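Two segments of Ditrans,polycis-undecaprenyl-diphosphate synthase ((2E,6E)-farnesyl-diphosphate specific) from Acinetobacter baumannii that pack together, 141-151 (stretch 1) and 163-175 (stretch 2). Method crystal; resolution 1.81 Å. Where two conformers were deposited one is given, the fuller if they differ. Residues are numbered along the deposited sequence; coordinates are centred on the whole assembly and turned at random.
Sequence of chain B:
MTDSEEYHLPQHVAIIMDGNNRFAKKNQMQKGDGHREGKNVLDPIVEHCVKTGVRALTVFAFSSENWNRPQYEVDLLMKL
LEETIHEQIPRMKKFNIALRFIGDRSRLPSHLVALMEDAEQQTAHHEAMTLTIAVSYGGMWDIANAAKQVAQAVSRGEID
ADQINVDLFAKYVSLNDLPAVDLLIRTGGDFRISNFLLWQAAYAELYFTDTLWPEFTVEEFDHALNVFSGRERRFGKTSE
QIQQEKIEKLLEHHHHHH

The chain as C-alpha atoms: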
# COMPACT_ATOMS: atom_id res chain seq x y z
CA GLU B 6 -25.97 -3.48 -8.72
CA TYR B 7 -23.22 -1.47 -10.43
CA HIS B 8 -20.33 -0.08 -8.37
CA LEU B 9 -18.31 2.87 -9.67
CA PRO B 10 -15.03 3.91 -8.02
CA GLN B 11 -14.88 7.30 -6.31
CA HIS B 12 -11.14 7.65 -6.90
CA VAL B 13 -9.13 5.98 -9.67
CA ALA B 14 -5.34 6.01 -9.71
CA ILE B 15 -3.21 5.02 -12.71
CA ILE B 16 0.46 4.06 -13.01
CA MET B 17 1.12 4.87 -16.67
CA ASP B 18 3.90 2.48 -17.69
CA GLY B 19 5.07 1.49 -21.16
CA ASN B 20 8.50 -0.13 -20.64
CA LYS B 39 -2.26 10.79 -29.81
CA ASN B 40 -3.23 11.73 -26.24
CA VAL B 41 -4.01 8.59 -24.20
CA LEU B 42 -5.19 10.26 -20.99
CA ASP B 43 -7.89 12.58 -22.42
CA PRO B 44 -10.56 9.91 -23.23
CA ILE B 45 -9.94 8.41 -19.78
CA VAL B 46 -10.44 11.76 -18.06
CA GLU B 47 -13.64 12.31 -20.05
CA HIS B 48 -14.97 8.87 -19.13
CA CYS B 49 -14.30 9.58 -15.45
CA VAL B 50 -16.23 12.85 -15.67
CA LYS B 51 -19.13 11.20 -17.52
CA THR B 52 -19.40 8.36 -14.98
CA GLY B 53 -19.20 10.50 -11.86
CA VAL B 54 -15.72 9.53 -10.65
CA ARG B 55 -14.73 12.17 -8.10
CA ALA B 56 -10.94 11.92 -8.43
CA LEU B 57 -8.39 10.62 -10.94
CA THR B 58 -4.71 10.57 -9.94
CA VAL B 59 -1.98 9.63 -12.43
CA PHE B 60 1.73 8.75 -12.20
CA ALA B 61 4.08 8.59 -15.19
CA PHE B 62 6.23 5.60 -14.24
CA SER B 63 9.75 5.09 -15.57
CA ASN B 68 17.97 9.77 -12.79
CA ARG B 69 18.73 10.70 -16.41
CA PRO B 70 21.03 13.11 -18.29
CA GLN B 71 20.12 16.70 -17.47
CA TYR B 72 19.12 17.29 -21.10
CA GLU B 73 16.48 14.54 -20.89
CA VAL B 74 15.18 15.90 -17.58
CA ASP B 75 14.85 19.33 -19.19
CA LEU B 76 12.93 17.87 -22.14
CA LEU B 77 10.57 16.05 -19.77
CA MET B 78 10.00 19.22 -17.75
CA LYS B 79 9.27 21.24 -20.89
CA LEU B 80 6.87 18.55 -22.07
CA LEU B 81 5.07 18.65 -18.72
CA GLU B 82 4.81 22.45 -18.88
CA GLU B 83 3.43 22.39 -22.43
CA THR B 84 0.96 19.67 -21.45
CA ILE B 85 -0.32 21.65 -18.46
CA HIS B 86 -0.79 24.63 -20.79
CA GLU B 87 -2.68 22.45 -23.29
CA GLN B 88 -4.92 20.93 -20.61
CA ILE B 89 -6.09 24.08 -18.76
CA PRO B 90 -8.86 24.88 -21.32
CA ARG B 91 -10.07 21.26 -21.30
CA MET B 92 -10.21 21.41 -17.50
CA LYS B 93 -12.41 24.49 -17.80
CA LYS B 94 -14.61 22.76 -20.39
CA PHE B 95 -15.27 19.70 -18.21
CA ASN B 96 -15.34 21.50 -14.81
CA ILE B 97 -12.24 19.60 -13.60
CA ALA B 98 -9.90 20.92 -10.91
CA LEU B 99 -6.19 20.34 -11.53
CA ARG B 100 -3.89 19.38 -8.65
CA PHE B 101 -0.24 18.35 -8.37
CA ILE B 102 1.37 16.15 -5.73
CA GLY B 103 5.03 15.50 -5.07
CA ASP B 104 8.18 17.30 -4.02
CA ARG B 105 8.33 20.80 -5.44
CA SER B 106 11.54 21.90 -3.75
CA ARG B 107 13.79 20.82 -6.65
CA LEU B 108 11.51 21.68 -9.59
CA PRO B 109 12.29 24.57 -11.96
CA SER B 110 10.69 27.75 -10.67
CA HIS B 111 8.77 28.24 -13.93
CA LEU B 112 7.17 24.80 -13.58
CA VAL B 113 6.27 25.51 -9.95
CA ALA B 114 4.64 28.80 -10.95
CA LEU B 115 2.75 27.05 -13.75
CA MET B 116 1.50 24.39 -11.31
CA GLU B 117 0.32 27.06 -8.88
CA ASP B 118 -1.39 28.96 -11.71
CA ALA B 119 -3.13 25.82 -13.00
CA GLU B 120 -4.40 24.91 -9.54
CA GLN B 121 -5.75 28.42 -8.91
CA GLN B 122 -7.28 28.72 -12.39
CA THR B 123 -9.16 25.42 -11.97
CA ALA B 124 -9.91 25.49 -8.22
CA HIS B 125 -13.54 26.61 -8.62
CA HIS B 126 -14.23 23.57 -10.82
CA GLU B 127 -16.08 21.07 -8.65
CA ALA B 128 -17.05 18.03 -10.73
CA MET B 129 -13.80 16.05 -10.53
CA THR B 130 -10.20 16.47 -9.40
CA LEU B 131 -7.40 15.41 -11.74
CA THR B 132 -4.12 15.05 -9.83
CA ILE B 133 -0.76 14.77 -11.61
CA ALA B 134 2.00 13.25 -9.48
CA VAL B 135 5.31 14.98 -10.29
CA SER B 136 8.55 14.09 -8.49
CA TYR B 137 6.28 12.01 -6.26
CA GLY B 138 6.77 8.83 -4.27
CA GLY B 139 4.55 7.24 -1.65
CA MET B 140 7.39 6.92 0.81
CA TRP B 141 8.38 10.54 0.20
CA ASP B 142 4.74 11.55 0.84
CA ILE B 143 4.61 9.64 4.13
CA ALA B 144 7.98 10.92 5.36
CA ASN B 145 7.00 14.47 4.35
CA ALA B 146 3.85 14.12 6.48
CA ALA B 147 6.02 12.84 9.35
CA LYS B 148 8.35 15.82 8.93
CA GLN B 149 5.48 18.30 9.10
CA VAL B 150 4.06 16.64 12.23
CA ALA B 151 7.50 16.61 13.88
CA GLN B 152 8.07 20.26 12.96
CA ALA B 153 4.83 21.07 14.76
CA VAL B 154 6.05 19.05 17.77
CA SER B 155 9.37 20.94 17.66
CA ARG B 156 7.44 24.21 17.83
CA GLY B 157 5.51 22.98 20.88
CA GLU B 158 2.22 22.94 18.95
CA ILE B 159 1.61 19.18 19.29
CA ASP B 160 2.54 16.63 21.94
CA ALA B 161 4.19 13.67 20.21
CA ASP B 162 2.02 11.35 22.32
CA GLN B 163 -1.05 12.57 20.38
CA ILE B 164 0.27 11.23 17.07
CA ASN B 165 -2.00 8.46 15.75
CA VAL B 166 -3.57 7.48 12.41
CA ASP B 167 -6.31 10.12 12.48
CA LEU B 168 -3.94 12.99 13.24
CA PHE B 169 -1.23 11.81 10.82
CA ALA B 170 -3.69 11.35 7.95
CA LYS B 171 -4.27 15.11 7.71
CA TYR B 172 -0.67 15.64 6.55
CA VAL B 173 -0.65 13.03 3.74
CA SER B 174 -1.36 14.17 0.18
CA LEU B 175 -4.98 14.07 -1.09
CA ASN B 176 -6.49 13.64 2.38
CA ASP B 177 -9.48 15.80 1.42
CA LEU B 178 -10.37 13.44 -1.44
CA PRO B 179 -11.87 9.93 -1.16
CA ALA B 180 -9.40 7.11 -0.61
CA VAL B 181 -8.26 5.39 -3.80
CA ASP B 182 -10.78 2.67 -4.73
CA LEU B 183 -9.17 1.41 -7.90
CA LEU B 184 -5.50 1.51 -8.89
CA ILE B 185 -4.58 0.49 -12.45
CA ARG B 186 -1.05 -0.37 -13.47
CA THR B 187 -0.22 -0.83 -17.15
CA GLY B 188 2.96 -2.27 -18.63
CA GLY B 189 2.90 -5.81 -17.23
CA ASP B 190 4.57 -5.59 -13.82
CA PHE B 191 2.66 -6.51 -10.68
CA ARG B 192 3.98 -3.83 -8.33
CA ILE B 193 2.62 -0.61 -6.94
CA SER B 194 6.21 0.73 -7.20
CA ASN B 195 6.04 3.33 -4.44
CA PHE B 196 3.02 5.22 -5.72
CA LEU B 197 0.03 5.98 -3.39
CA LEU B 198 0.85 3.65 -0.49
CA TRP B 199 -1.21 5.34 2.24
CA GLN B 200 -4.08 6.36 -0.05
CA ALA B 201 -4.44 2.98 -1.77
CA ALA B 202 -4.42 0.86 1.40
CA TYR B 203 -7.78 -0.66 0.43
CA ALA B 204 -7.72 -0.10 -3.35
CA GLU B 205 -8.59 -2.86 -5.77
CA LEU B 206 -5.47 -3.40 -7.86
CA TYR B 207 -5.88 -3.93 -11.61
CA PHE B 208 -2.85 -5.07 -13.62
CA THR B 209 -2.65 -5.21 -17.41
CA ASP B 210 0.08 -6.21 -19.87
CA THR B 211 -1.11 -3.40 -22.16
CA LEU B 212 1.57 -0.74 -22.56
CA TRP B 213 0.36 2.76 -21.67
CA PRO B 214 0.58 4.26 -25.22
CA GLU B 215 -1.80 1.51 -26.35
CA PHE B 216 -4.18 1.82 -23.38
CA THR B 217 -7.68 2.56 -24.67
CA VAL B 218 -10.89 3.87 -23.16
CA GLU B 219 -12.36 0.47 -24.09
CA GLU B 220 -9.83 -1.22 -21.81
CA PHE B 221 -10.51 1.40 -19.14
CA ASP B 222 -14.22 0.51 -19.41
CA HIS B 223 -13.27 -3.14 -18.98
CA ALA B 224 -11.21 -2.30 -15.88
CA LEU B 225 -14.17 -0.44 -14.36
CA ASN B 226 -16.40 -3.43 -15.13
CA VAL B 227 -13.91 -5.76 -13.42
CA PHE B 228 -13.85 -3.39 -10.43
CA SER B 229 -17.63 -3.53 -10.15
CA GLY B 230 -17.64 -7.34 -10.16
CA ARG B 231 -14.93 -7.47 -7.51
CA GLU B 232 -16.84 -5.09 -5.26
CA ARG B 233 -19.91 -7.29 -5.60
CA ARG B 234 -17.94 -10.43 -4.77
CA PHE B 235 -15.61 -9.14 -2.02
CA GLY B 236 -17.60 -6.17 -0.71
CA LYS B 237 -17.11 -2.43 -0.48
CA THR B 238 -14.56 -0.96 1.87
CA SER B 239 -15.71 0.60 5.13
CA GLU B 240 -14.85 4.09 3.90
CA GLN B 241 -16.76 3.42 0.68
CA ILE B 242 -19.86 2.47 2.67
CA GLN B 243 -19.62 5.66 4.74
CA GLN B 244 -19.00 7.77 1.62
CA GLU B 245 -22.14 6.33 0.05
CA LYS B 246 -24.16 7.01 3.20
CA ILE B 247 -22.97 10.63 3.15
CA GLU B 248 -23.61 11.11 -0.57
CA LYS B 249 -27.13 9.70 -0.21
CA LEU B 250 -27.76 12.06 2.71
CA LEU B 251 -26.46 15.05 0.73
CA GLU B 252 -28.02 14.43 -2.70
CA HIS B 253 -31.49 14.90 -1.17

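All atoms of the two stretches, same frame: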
# COMPACT_ATOMS: atom_id res chain seq x y z
N TRP B 141 8.10 9.12 0.02
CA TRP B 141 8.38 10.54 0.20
C TRP B 141 7.19 11.24 0.84
O TRP B 141 7.36 12.05 1.75
CB TRP B 141 8.71 11.21 -1.15
CG TRP B 141 8.66 12.71 -1.02
CD1 TRP B 141 9.67 13.53 -0.61
CD2 TRP B 141 7.51 13.55 -1.21
NE1 TRP B 141 9.22 14.84 -0.55
CE2 TRP B 141 7.90 14.87 -0.92
CE3 TRP B 141 6.19 13.31 -1.62
CZ2 TRP B 141 7.02 15.95 -1.00
CZ3 TRP B 141 5.31 14.39 -1.70
CH2 TRP B 141 5.74 15.69 -1.40
N ASP B 142 5.99 10.93 0.36
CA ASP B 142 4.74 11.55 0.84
C ASP B 142 4.57 11.29 2.33
O ASP B 142 4.31 12.22 3.12
CB ASP B 142 3.59 10.94 -0.00
CG ASP B 142 2.22 11.61 0.20
OD1 ASP B 142 2.07 12.59 0.96
OD2 ASP B 142 1.26 11.13 -0.47
N ILE B 143 4.75 10.03 2.73
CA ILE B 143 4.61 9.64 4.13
C ILE B 143 5.67 10.30 5.00
O ILE B 143 5.37 10.82 6.08
CB ILE B 143 4.65 8.10 4.21
CG1 ILE B 143 3.32 7.53 3.71
CG2 ILE B 143 4.99 7.62 5.63
CD1 ILE B 143 3.39 6.06 3.29
N ALA B 144 6.93 10.30 4.55
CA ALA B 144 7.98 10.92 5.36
C ALA B 144 7.83 12.43 5.42
O ALA B 144 8.17 13.06 6.42
CB ALA B 144 9.38 10.51 4.85
N ASN B 145 7.29 13.04 4.35
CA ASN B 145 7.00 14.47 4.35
C ASN B 145 5.90 14.81 5.37
O ASN B 145 6.00 15.81 6.09
CB ASN B 145 6.58 14.89 2.94
CG ASN B 145 6.29 16.37 2.83
OD1 ASN B 145 5.15 16.80 2.64
ND2 ASN B 145 7.33 17.16 2.92
N ALA B 146 4.86 13.97 5.43
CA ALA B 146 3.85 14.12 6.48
C ALA B 146 4.49 14.01 7.87
O ALA B 146 4.20 14.80 8.78
CB ALA B 146 2.75 13.06 6.29
N ALA B 147 5.37 13.02 8.05
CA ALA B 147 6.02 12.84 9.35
C ALA B 147 6.88 14.05 9.71
O ALA B 147 6.93 14.46 10.89
CB ALA B 147 6.87 11.56 9.33
N LYS B 148 7.55 14.63 8.72
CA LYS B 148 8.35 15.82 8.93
C LYS B 148 7.48 16.98 9.39
O LYS B 148 7.84 17.71 10.31
CB LYS B 148 9.11 16.19 7.66
CG LYS B 148 9.88 17.50 7.77
CD LYS B 148 10.75 17.76 6.51
CE LYS B 148 9.93 18.23 5.33
NZ LYS B 148 10.83 18.85 4.31
N GLN B 149 6.34 17.19 8.72
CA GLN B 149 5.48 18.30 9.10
C GLN B 149 4.94 18.13 10.52
O GLN B 149 4.88 19.10 11.30
CB GLN B 149 4.31 18.40 8.12
CG GLN B 149 4.70 18.81 6.73
CD GLN B 149 3.47 18.84 5.84
OE1 GLN B 149 2.52 19.55 6.14
NE2 GLN B 149 3.47 18.03 4.79
N VAL B 150 4.54 16.91 10.87
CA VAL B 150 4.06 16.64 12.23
C VAL B 150 5.17 16.90 13.24
O VAL B 150 4.96 17.56 14.28
CB VAL B 150 3.55 15.20 12.32
CG1 VAL B 150 3.31 14.82 13.76
CG2 VAL B 150 2.27 15.07 11.52
N ALA B 151 6.37 16.40 12.96
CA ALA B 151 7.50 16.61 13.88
C ALA B 151 7.89 18.08 13.97
O ALA B 151 8.32 18.53 15.04
CB ALA B 151 8.68 15.77 13.43
N GLN B 163 0.24 12.49 21.06
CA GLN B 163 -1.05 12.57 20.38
C GLN B 163 -1.00 11.96 18.98
O GLN B 163 -2.05 11.83 18.34
CB GLN B 163 -1.53 14.02 20.25
CG GLN B 163 -1.32 15.01 21.42
CD GLN B 163 -1.62 16.47 20.99
OE1 GLN B 163 -0.88 17.40 21.31
NE2 GLN B 163 -2.70 16.66 20.23
N ILE B 164 0.18 11.63 18.47
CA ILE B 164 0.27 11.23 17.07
C ILE B 164 -0.32 9.83 16.91
O ILE B 164 0.13 8.87 17.55
CB ILE B 164 1.71 11.30 16.58
CG1 ILE B 164 2.18 12.76 16.58
CG2 ILE B 164 1.84 10.68 15.17
CD1 ILE B 164 3.70 12.88 16.50
N ASN B 165 -1.31 9.71 16.04
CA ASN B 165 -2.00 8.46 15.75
C ASN B 165 -2.42 8.51 14.29
O ASN B 165 -2.10 9.47 13.58
CB ASN B 165 -3.19 8.28 16.70
CG ASN B 165 -4.23 9.39 16.56
OD1 ASN B 165 -4.24 10.14 15.60
ND2 ASN B 165 -5.13 9.49 17.53
N VAL B 166 -3.18 7.51 13.83
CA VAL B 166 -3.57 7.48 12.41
C VAL B 166 -4.40 8.71 12.04
O VAL B 166 -4.19 9.31 10.98
CB VAL B 166 -4.32 6.19 12.09
CG1 VAL B 166 -4.98 6.28 10.70
CG2 VAL B 166 -3.35 5.02 12.13
N ASP B 167 -5.38 9.06 12.86
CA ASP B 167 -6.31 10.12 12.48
C ASP B 167 -5.59 11.46 12.37
O ASP B 167 -5.84 12.23 11.43
CB ASP B 167 -7.45 10.22 13.48
CG ASP B 167 -8.43 9.08 13.35
OD1 ASP B 167 -8.45 8.42 12.28
OD2 ASP B 167 -9.15 8.82 14.32
N LEU B 168 -4.68 11.74 13.30
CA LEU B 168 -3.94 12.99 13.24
C LEU B 168 -2.97 12.99 12.05
O LEU B 168 -2.88 13.97 11.31
CB LEU B 168 -3.22 13.21 14.58
CG LEU B 168 -2.54 14.58 14.76
CD1 LEU B 168 -2.48 14.99 16.24
CD2 LEU B 168 -1.11 14.57 14.17
N PHE B 169 -2.24 11.89 11.88
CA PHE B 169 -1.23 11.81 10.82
C PHE B 169 -1.86 11.93 9.44
O PHE B 169 -1.29 12.57 8.55
CB PHE B 169 -0.48 10.48 10.94
CG PHE B 169 0.66 10.34 9.97
CD1 PHE B 169 1.88 10.94 10.22
CD2 PHE B 169 0.50 9.59 8.81
CE1 PHE B 169 2.93 10.80 9.32
CE2 PHE B 169 1.53 9.45 7.91
CZ PHE B 169 2.76 10.05 8.17
N ALA B 170 -3.06 11.38 9.27
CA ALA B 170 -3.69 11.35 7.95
C ALA B 170 -3.87 12.74 7.36
O ALA B 170 -3.87 12.89 6.12
CB ALA B 170 -5.03 10.61 8.06
N LYS B 171 -4.01 13.77 8.21
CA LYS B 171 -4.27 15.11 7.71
C LYS B 171 -3.06 15.76 7.06
O LYS B 171 -3.19 16.84 6.49
CB LYS B 171 -4.80 16.01 8.84
CG LYS B 171 -6.12 15.53 9.45
CD LYS B 171 -7.21 15.53 8.39
CE LYS B 171 -8.58 15.27 8.98
NZ LYS B 171 -9.59 14.94 7.94
N TYR B 172 -1.90 15.12 7.13
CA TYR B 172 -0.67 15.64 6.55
C TYR B 172 -0.24 14.91 5.28
O TYR B 172 0.72 15.33 4.63
CB TYR B 172 0.46 15.56 7.58
CG TYR B 172 0.23 16.46 8.78
CD1 TYR B 172 -0.51 16.02 9.87
CD2 TYR B 172 0.77 17.74 8.81
CE1 TYR B 172 -0.71 16.83 10.99
CE2 TYR B 172 0.58 18.57 9.93
CZ TYR B 172 -0.16 18.10 11.01
OH TYR B 172 -0.36 18.90 12.12
N VAL B 173 -0.93 13.85 4.92
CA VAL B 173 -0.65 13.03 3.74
C VAL B 173 -1.36 13.64 2.55
O VAL B 173 -2.47 14.16 2.68
CB VAL B 173 -1.12 11.58 3.97
CG1 VAL B 173 -0.76 10.69 2.74
CG2 VAL B 173 -0.50 11.01 5.26
N SER B 174 -0.74 13.56 1.36
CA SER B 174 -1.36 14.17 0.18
C SER B 174 -2.75 13.59 -0.09
O SER B 174 -3.04 12.42 0.19
CB SER B 174 -0.47 13.99 -1.06
OG SER B 174 0.86 14.36 -0.81
N LEU B 175 -3.63 14.45 -0.64
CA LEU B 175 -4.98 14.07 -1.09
C LEU B 175 -5.91 13.64 0.04
O LEU B 175 -6.88 12.92 -0.19
CB LEU B 175 -4.93 12.98 -2.17
CG LEU B 175 -4.04 13.36 -3.37
CD1 LEU B 175 -4.18 12.33 -4.47
CD2 LEU B 175 -4.37 14.76 -3.87
O HOH W 1 2.79 14.86 2.68

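How do the two backbones meet? Residues 141-151 are one unbroken run of a longer helix, each amide from Asn145 onward bonded to the carbonyl four residues back. The second stretch is more varied: a short helix begins at Val166, capped by Asn165, whose OD1 accepts from Leu168 N at 2.8 Å, and a type I turn from Ala170 to Val173 leads into an extended segment. The two helices cross nearly at right angles, at 100°, with axes 10.7 Å apart at closest approach. The backbones come closest at Ala146 and Tyr172, whose CA atoms are 4.8 Å apart.

Why can the backbones approach so closely there? Ala146 points its CB toward the second stretch, and a methyl group is all that has to be accommodated. Ala146 CB lies 3.5 Å from Tyr172 O, 3.6 Å from Tyr172 CB and 4.0 Å from Val173 CG2, so the small side chain packs directly against the turn.

What fills the space between the helices? Phe169, buried and with chi1 in t, sends its ring as a knob into a hole formed by Ile143, Ala146, Ala147 and Val150. Phe169 CZ is 3.5 Å from Ala146 CB and 4.2 Å from Ile143 CG2, while Ile143 O meets the ring edge, 3.4 Å from the same CZ. A flat aromatic ring suits this site, reaching the helix backbone between short and branched side chains.

How does the apolar contact extend along the helix? Val150 uses both of its branches: CG1 touches Ile164 CD1 at 3.4 Å, and CG2 lies over one face of the Tyr172 ring, 3.5 Å from the ring centroid in a CH-pi contact. Tyr172 is partly exposed, and Gln149 OE1 approaches the edge of its ring, 3.7 Å from Tyr172 CD2. Gln149 is steadied within its own helix, where its NE2 donates to Asn145 OD1 at 3.0 Å.

What fixes the other end of the contact? Asp142 points toward the second stretch, and its OD1 accepts two hydrogen bonds from Ser174, from OG at 2.8 Å and from N at 3.0 Å. Side chain and backbone of one serine thus converge on a single carboxylate oxygen. The O atom of water 1 lies 2.9 Å from both Asp142 OD1 and Tyr172 O, placed to link the acid to the turn. Asp142 OD2 is bonded elsewhere in the structure, so this buried carboxylate has partners for both oxygens.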